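Local coordinates for protein diguanylate cyclase/phosphodiesterase (Caldicellulosiruptor saccharolyticus, PDB 3MTK) that is the GGDEF domain of a multidomain protein that probably hydrolyses cyclic di-GMP, with a signature motif that departs from the consensus, at residues L39-V44 / F81-D86. Residues are numbered along the deposited sequence; the frame is centred on the assembly and turned at random.
Sequences LIFLEV and FKIGFD
The amide of Val44 donates a nearly straight hydrogen bond to the carbonyl O of Asp86 (N to O 2.8 Å, 172° at the hydrogen). O of Asp86 also receives a CA-H...O contact from CA of Glu43 at 3.4 Å, and CG2 of Val44 lies 3.5 Å from it. A water donates to both Val44 O and Asp86 OD2, giving the two segments a second, water-mediated link. The side chains of Glu43 and Asp86 run alongside each other in the same direction, their carboxylate planes turned 35° apart, and OE2 of Glu43 stands 3.8 Å from OD2 of Asp86. Glu43 is extended, with CG anti to the backbone N (chi1 -177°), which lays CG against the Asp86 carboxylate. Its OE2 forms a salt bridge with Lys152, while OE1 has a long, weak ion pair with Arg87; these cations probably offset the repulsion between the acids. An alanine in place of Glu43 would probably leave Lys152 without this salt-bridge partner and open a gap beside the Asp86 carboxylate. Farther back, Ile83 crosses Phe41 at about a right angle, its CD1 touching ring atom CE1 at 3.4 Å and CZ at 3.7 Å. A classic beta bulge, with Ile83 and Gly84 opposite the single residue Arg87, flanks the turn. The sequence from Gly84 through Asp86 and on to Phe88 occupies the GGDEF signature hairpin in altered form, consistent with a degenerate cyclase domain. Strand 87-93 runs between strands 37-44 and 79-84, antiparallel to both, so the contact joins next-but-one strands near the hairpin. Strand 123-129 borders 37-44 on its other side, and Ile40 and Leu42 pack against helix 97-108.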
loop_
_atom_site.group_PDB
_atom_site.type_symbol
_atom_site.label_atom_id
_atom_site.label_comp_id
_atom_site.label_asym_id
_atom_site.label_seq_id
_atom_site.Cartn_x
_atom_site.Cartn_y
_atom_site.Cartn_z
ATOM N N LEU A 39 2.126 -0.660 -9.576
ATOM C CA LEU A 39 1.878 -1.440 -8.376
ATOM C C LEU A 39 2.611 -0.619 -7.321
ATOM O O LEU A 39 3.759 -0.217 -7.538
ATOM C CB LEU A 39 2.515 -2.825 -8.468
ATOM C CG LEU A 39 2.358 -3.674 -7.201
ATOM C CD1 LEU A 39 0.887 -3.886 -6.903
ATOM C CD2 LEU A 39 3.060 -5.004 -7.377
ATOM N N ILE A 40 1.953 -0.350 -6.200
ATOM C CA ILE A 40 2.560 0.430 -5.132
ATOM C C ILE A 40 2.437 -0.288 -3.800
ATOM O O ILE A 40 1.368 -0.808 -3.452
ATOM C CB ILE A 40 1.890 1.819 -5.004
ATOM C CG1 ILE A 40 1.977 2.554 -6.337
ATOM C CG2 ILE A 40 2.597 2.650 -3.944
ATOM C CD1 ILE A 40 1.032 3.718 -6.436
ATOM N N PHE A 41 3.546 -0.314 -3.069
ATOM C CA PHE A 41 3.620 -0.944 -1.760
ATOM C C PHE A 41 3.797 0.133 -0.684
ATOM O O PHE A 41 4.755 0.907 -0.722
ATOM C CB PHE A 41 4.813 -1.914 -1.717
ATOM C CG PHE A 41 4.487 -3.326 -2.138
ATOM C CD1 PHE A 41 3.251 -3.650 -2.690
ATOM C CD2 PHE A 41 5.431 -4.336 -1.991
ATOM C CE1 PHE A 41 2.959 -4.962 -3.098
ATOM C CE2 PHE A 41 5.153 -5.658 -2.394
ATOM C CZ PHE A 41 3.911 -5.969 -2.951
ATOM N N LEU A 42 2.864 0.204 0.258
ATOM C CA LEU A 42 2.978 1.183 1.334
ATOM C C LEU A 42 3.178 0.450 2.647
ATOM O O LEU A 42 2.412 -0.462 2.998
ATOM C CB LEU A 42 1.725 2.054 1.475
ATOM C CG LEU A 42 1.265 3.040 0.415
ATOM C CD1 LEU A 42 0.492 2.307 -0.696
ATOM C CD2 LEU A 42 0.353 4.052 1.080
ATOM N N GLU A 43 4.193 0.861 3.391
ATOM C CA GLU A 43 4.459 0.230 4.671
ATOM C C GLU A 43 4.257 1.219 5.819
ATOM O O GLU A 43 4.769 2.339 5.792
ATOM C CB GLU A 43 5.886 -0.325 4.700
ATOM C CG GLU A 43 6.212 -1.077 5.984
ATOM C CD GLU A 43 7.582 -1.723 5.965
ATOM O OE1 GLU A 43 8.050 -2.085 4.869
ATOM O OE2 GLU A 43 8.182 -1.884 7.047
ATOM N N VAL A 44 3.498 0.805 6.823
ATOM C CA VAL A 44 3.259 1.646 7.996
ATOM C C VAL A 44 4.453 1.419 8.914
ATOM O O VAL A 44 4.674 0.304 9.388
ATOM C CB VAL A 44 1.976 1.230 8.729
ATOM C CG1 VAL A 44 1.634 2.258 9.774
ATOM C CG2 VAL A 44 0.833 1.075 7.739
ATOM N N PHE A 81 -5.292 -2.922 -1.479
ATOM C CA PHE A 81 -5.246 -4.219 -0.806
ATOM C C PHE A 81 -4.464 -4.195 0.496
ATOM O O PHE A 81 -3.594 -3.340 0.698
ATOM C CB PHE A 81 -4.599 -5.267 -1.717
ATOM C CG PHE A 81 -5.050 -5.194 -3.142
ATOM C CD1 PHE A 81 -4.542 -4.222 -4.001
ATOM C CD2 PHE A 81 -5.999 -6.082 -3.629
ATOM C CE1 PHE A 81 -4.975 -4.135 -5.321
ATOM C CE2 PHE A 81 -6.444 -6.003 -4.951
ATOM C CZ PHE A 81 -5.930 -5.029 -5.797
ATOM N N LYS A 82 -4.774 -5.142 1.376
ATOM C CA LYS A 82 -4.058 -5.278 2.638
ATOM C C LYS A 82 -3.315 -6.597 2.495
ATOM O O LYS A 82 -3.923 -7.664 2.565
ATOM C CB LYS A 82 -5.016 -5.346 3.824
ATOM C CG LYS A 82 -4.306 -5.515 5.168
ATOM C CD LYS A 82 -3.555 -4.246 5.581
ATOM C CE LYS A 82 -2.690 -4.458 6.826
ATOM N NZ LYS A 82 -3.403 -5.084 7.982
ATOM N N ILE A 83 -2.001 -6.527 2.297
ATOM C CA ILE A 83 -1.209 -7.726 2.083
ATOM C C ILE A 83 -0.275 -8.152 3.205
ATOM O O ILE A 83 0.354 -9.201 3.129
ATOM C CB ILE A 83 -0.384 -7.579 0.797
ATOM C CG1 ILE A 83 0.526 -6.353 0.900
ATOM C CG2 ILE A 83 -1.319 -7.427 -0.400
ATOM C CD1 ILE A 83 1.354 -6.121 -0.338
ATOM N N GLY A 84 -0.179 -7.343 4.245
ATOM C CA GLY A 84 0.692 -7.683 5.356
ATOM C C GLY A 84 0.186 -6.966 6.585
ATOM O O GLY A 84 -0.615 -6.045 6.476
ATOM N N PHE A 85 0.637 -7.401 7.752
ATOM C CA PHE A 85 0.233 -6.791 9.011
ATOM C C PHE A 85 0.360 -5.271 8.952
ATOM O O PHE A 85 -0.532 -4.546 9.397
ATOM C CB PHE A 85 1.108 -7.339 10.141
ATOM C CG PHE A 85 1.235 -6.413 11.312
ATOM C CD1 PHE A 85 0.144 -6.162 12.140
ATOM C CD2 PHE A 85 2.434 -5.762 11.562
ATOM C CE1 PHE A 85 0.243 -5.269 13.205
ATOM C CE2 PHE A 85 2.552 -4.867 12.621
ATOM C CZ PHE A 85 1.456 -4.619 13.445
ATOM N N ASP A 86 1.471 -4.799 8.386
ATOM C CA ASP A 86 1.750 -3.367 8.290
ATOM C C ASP A 86 1.940 -2.872 6.862
ATOM O O ASP A 86 2.553 -1.827 6.648
ATOM C CB ASP A 86 3.020 -3.045 9.074
ATOM C CG ASP A 86 4.244 -3.714 8.489
ATOM O OD1 ASP A 86 4.084 -4.466 7.504
ATOM O OD2 ASP A 86 5.369 -3.492 9.004
HETATM O O HOH W 1 5.724 -1.510 10.681
#